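Local coordinates for protein putative cytochrome P450 hydroxylase (Chondromyces apiculatus DSM 436, PDB 6GMF) that probably works as a heme-thiolate monooxygenase of the cytochrome P450 family, inserting one atom of molecular oxygen into terpene substrates, at residues 104-109 / 139-144. Sequence-based numbering, arbitrary orientation.
Sequences AQLEPR and MIVIAE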
ATOM      1  N   ALA A 104      14.753  -9.731   1.380  1.00 20.91           N
ATOM      2  CA  ALA A 104      14.818 -11.105   0.882  1.00 21.71           C
ATOM      3  C   ALA A 104      15.113 -12.071   2.034  1.00 21.30           C
ATOM      4  O   ALA A 104      14.593 -13.192   2.052  1.00 22.51           O
ATOM      5  CB  ALA A 104      15.849 -11.242  -0.231  1.00 22.59           C
ATOM      6  N   GLN A 105      15.953 -11.625   2.967  1.00 22.86           N
ATOM      7  CA  GLN A 105      16.368 -12.464   4.085  1.00 24.74           C
ATOM      8  C   GLN A 105      15.193 -12.714   5.058  1.00 25.80           C
ATOM      9  O   GLN A 105      15.279 -13.664   5.864  1.00 26.56           O
ATOM     10  CB  GLN A 105      17.610 -11.888   4.755  1.00 26.52           C
ATOM     11  CG  GLN A 105      18.873 -12.088   3.911  1.00 26.12           C
ATOM     12  CD  GLN A 105      20.131 -11.776   4.686  1.00 28.76           C
ATOM     13  OE1 GLN A 105      20.076 -11.316   5.819  1.00 30.00           O
ATOM     14  NE2 GLN A 105      21.287 -12.024   4.076  1.00 29.13           N
ATOM     15  N   LEU A 106      14.087 -11.955   4.953  1.00 25.92           N
ATOM     16  CA  LEU A 106      12.903 -12.172   5.834  1.00 24.31           C
ATOM     17  C   LEU A 106      12.069 -13.376   5.404  1.00 22.97           C
ATOM     18  O   LEU A 106      11.206 -13.788   6.161  1.00 22.12           O
ATOM     19  CB  LEU A 106      12.024 -10.922   5.794  1.00 25.29           C
ATOM     20  CG  LEU A 106      12.484  -9.724   6.614  1.00 29.54           C
ATOM     21  CD1 LEU A 106      11.669  -8.495   6.265  1.00 32.41           C
ATOM     22  CD2 LEU A 106      12.381 -10.017   8.097  1.00 33.83           C
ATOM     23  N   GLU A 107      12.301 -13.969   4.222  1.00 21.73           N
ATOM     24  CA  GLU A 107      11.322 -14.892   3.672  1.00 22.39           C
ATOM     25  C   GLU A 107      11.072 -16.092   4.606  1.00 24.50           C
ATOM     26  O   GLU A 107       9.929 -16.540   4.764  1.00 22.42           O
ATOM     27  CB  GLU A 107      11.714 -15.316   2.248  1.00 20.85           C
ATOM     28  CG  GLU A 107      10.823 -16.401   1.713  1.00 22.99           C
ATOM     29  CD  GLU A 107      10.985 -16.776   0.258  1.00 25.08           C
ATOM     30  OE1 GLU A 107      11.852 -16.203  -0.391  1.00 27.38           O
ATOM     31  OE2 GLU A 107      10.209 -17.620  -0.211  1.00 28.45           O
ATOM     32  N   PRO A 108      12.100 -16.743   5.200  1.00 22.78           N
ATOM     33  CA  PRO A 108      11.822 -17.851   6.119  1.00 24.71           C
ATOM     34  C   PRO A 108      10.908 -17.476   7.294  1.00 22.27           C
ATOM     35  O   PRO A 108       9.980 -18.246   7.624  1.00 25.00           O
ATOM     36  CB  PRO A 108      13.225 -18.308   6.567  1.00 23.88           C
ATOM     37  CG  PRO A 108      14.075 -17.954   5.332  1.00 24.96           C
ATOM     38  CD  PRO A 108      13.531 -16.607   4.883  1.00 24.42           C
ATOM     39  N   ARG A 109      11.149 -16.320   7.889  1.00 21.16           N
ATOM     40  CA  ARG A 109      10.325 -15.858   9.027  1.00 24.28           C
ATOM     41  C   ARG A 109       8.910 -15.530   8.541  1.00 23.14           C
ATOM     42  O   ARG A 109       7.987 -15.756   9.252  1.00 25.35           O
ATOM     43  CB  ARG A 109      10.960 -14.625   9.658  1.00 24.53           C
ATOM     44  CG  ARG A 109      10.164 -14.070  10.825  1.00 25.89           C
ATOM     45  CD  ARG A 109       9.826 -15.095  11.881  1.00 27.63           C
ATOM     46  NE  ARG A 109       8.939 -14.488  12.858  1.00 25.42           N
ATOM     47  CZ  ARG A 109       7.991 -15.120  13.512  1.00 27.00           C
ATOM     48  NH1 ARG A 109       7.813 -16.416  13.341  1.00 31.55           N
ATOM     49  NH2 ARG A 109       7.207 -14.456  14.329  1.00 28.49           N
ATOM     50  N   MET A 139       1.714  -6.148   9.756  1.00 17.36           N
ATOM     51  CA  MET A 139       1.996  -5.532  11.014  1.00 18.30           C
ATOM     52  C   MET A 139       3.026  -6.349  11.812  1.00 17.86           C
ATOM     53  O   MET A 139       3.994  -5.758  12.432  1.00 17.53           O
ATOM     54  CB  MET A 139       0.658  -5.440  11.749  1.00 23.58           C
ATOM     55  CG  MET A 139       0.675  -4.681  13.005  1.00 26.48           C
ATOM     56  SD  MET A 139      -0.905  -5.196  13.759  1.00 27.65           S
ATOM     57  CE  MET A 139      -1.982  -4.315  12.644  1.00 23.30           C
ATOM     58  N   ILE A 140       2.901  -7.676  11.810  1.00 17.99           N
ATOM     59  CA  ILE A 140       3.840  -8.547  12.530  1.00 17.67           C
ATOM     60  C   ILE A 140       5.225  -8.415  11.874  1.00 17.80           C
ATOM     61  O   ILE A 140       6.239  -8.250  12.558  1.00 17.22           O
ATOM     62  CB  ILE A 140       3.376 -10.008  12.527  1.00 19.23           C
ATOM     63  CG1 ILE A 140       2.071 -10.215  13.295  1.00 19.43           C
ATOM     64  CG2 ILE A 140       4.456 -10.937  13.033  1.00 20.21           C
ATOM     65  CD1 ILE A 140       1.408 -11.592  12.987  1.00 19.93           C
ATOM     66  N   VAL A 141       5.268  -8.475  10.543  1.00 16.87           N
ATOM     67  CA  VAL A 141       6.525  -8.423   9.831  1.00 17.25           C
ATOM     68  C   VAL A 141       7.234  -7.096  10.074  1.00 17.13           C
ATOM     69  O   VAL A 141       8.411  -7.104  10.462  1.00 19.42           O
ATOM     70  CB  VAL A 141       6.348  -8.657   8.333  1.00 19.27           C
ATOM     71  CG1 VAL A 141       7.657  -8.392   7.610  1.00 20.05           C
ATOM     72  CG2 VAL A 141       5.840 -10.055   8.101  1.00 19.28           C
ATOM     73  N   ILE A 142       6.507  -5.978   9.998  1.00 17.81           N
ATOM     74  CA  ILE A 142       7.165  -4.668  10.171  1.00 17.38           C
ATOM     75  C   ILE A 142       7.603  -4.463  11.621  1.00 17.28           C
ATOM     76  O   ILE A 142       8.678  -3.871  11.855  1.00 17.92           O
ATOM     77  CB  ILE A 142       6.384  -3.475   9.589  1.00 18.80           C
ATOM     78  CG1 ILE A 142       7.314  -2.333   9.175  1.00 19.65           C
ATOM     79  CG2 ILE A 142       5.299  -2.983  10.543  1.00 18.06           C
ATOM     80  CD1 ILE A 142       8.259  -2.691   8.034  1.00 20.95           C
ATOM     81  N   ALA A 143       6.796  -4.902  12.596  1.00 17.00           N
ATOM     82  CA  ALA A 143       7.245  -4.813  13.999  1.00 16.81           C
ATOM     83  C   ALA A 143       8.535  -5.631  14.202  1.00 18.53           C
ATOM     84  O   ALA A 143       9.444  -5.207  14.885  1.00 20.57           O
ATOM     85  CB  ALA A 143       6.112  -5.260  14.889  1.00 16.52           C
ATOM     86  N   GLU A 144       8.642  -6.798  13.584  1.00 17.38           N
ATOM     87  CA  GLU A 144       9.878  -7.581  13.762  1.00 20.18           C
ATOM     88  C   GLU A 144      11.040  -6.855  13.091  1.00 20.67           C
ATOM     89  O   GLU A 144      12.153  -6.801  13.662  1.00 21.51           O
ATOM     90  CB  GLU A 144       9.688  -9.000  13.240  1.00 24.13           C
ATOM     91  CG  GLU A 144       8.800  -9.751  14.206  1.00 26.63           C
ATOM     92  CD  GLU A 144       8.656 -11.234  14.011  1.00 31.25           C
ATOM     93  OE1 GLU A 144       9.458 -11.833  13.207  1.00 33.29           O
ATOM     94  OE2 GLU A 144       7.720 -11.779  14.659  1.00 32.76           O
TER
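Arg109 and Glu144 form a bidentate salt bridge between two neighbouring helices of the cytochrome P450 fold, 107-119 and 136-145. The guanidinium meets the carboxylate side-on, one nitrogen to each oxygen: Arg109 NE donates to Glu144 OE1 at 2.7 Å, and Arg109 NH2 to Glu144 OE2, also at 2.7 Å. Both bonds are almost straight. Each oxygen accepts through its syn lone pair, and the two flat groups are coplanar to within 1°, so the paired bonds fix the rotation of both ends. Glu144 reaches across in an extended form beyond CG, whereas the arginine chain leaves its helix with CG anti to the backbone N and then bends at chi2 (52°), which presents the NE edge rather than the far end of the guanidinium.

Charge continues beyond the pair. Arg153, at the start of helix 153-163, also binds Glu144 OE2, and this second cation would be expected to favour the ionised carboxylate; Arg109 NH1 has a long, weak ion pair with Glu116 of its own helix.

The apolar part of the contact is small. Leu106 approaches Val141, and Ile110 and Ile113 of helix 107-119 also pack on this valine. The side chain of Val141 is about 8 Å from the heme, and helix 136-145 also carries Ile142, which touches the cofactor. Between the segments the two hydrocarbon chains meet through single methyls, Leu106 CD1 lying 4.2 Å from Val141 CG1.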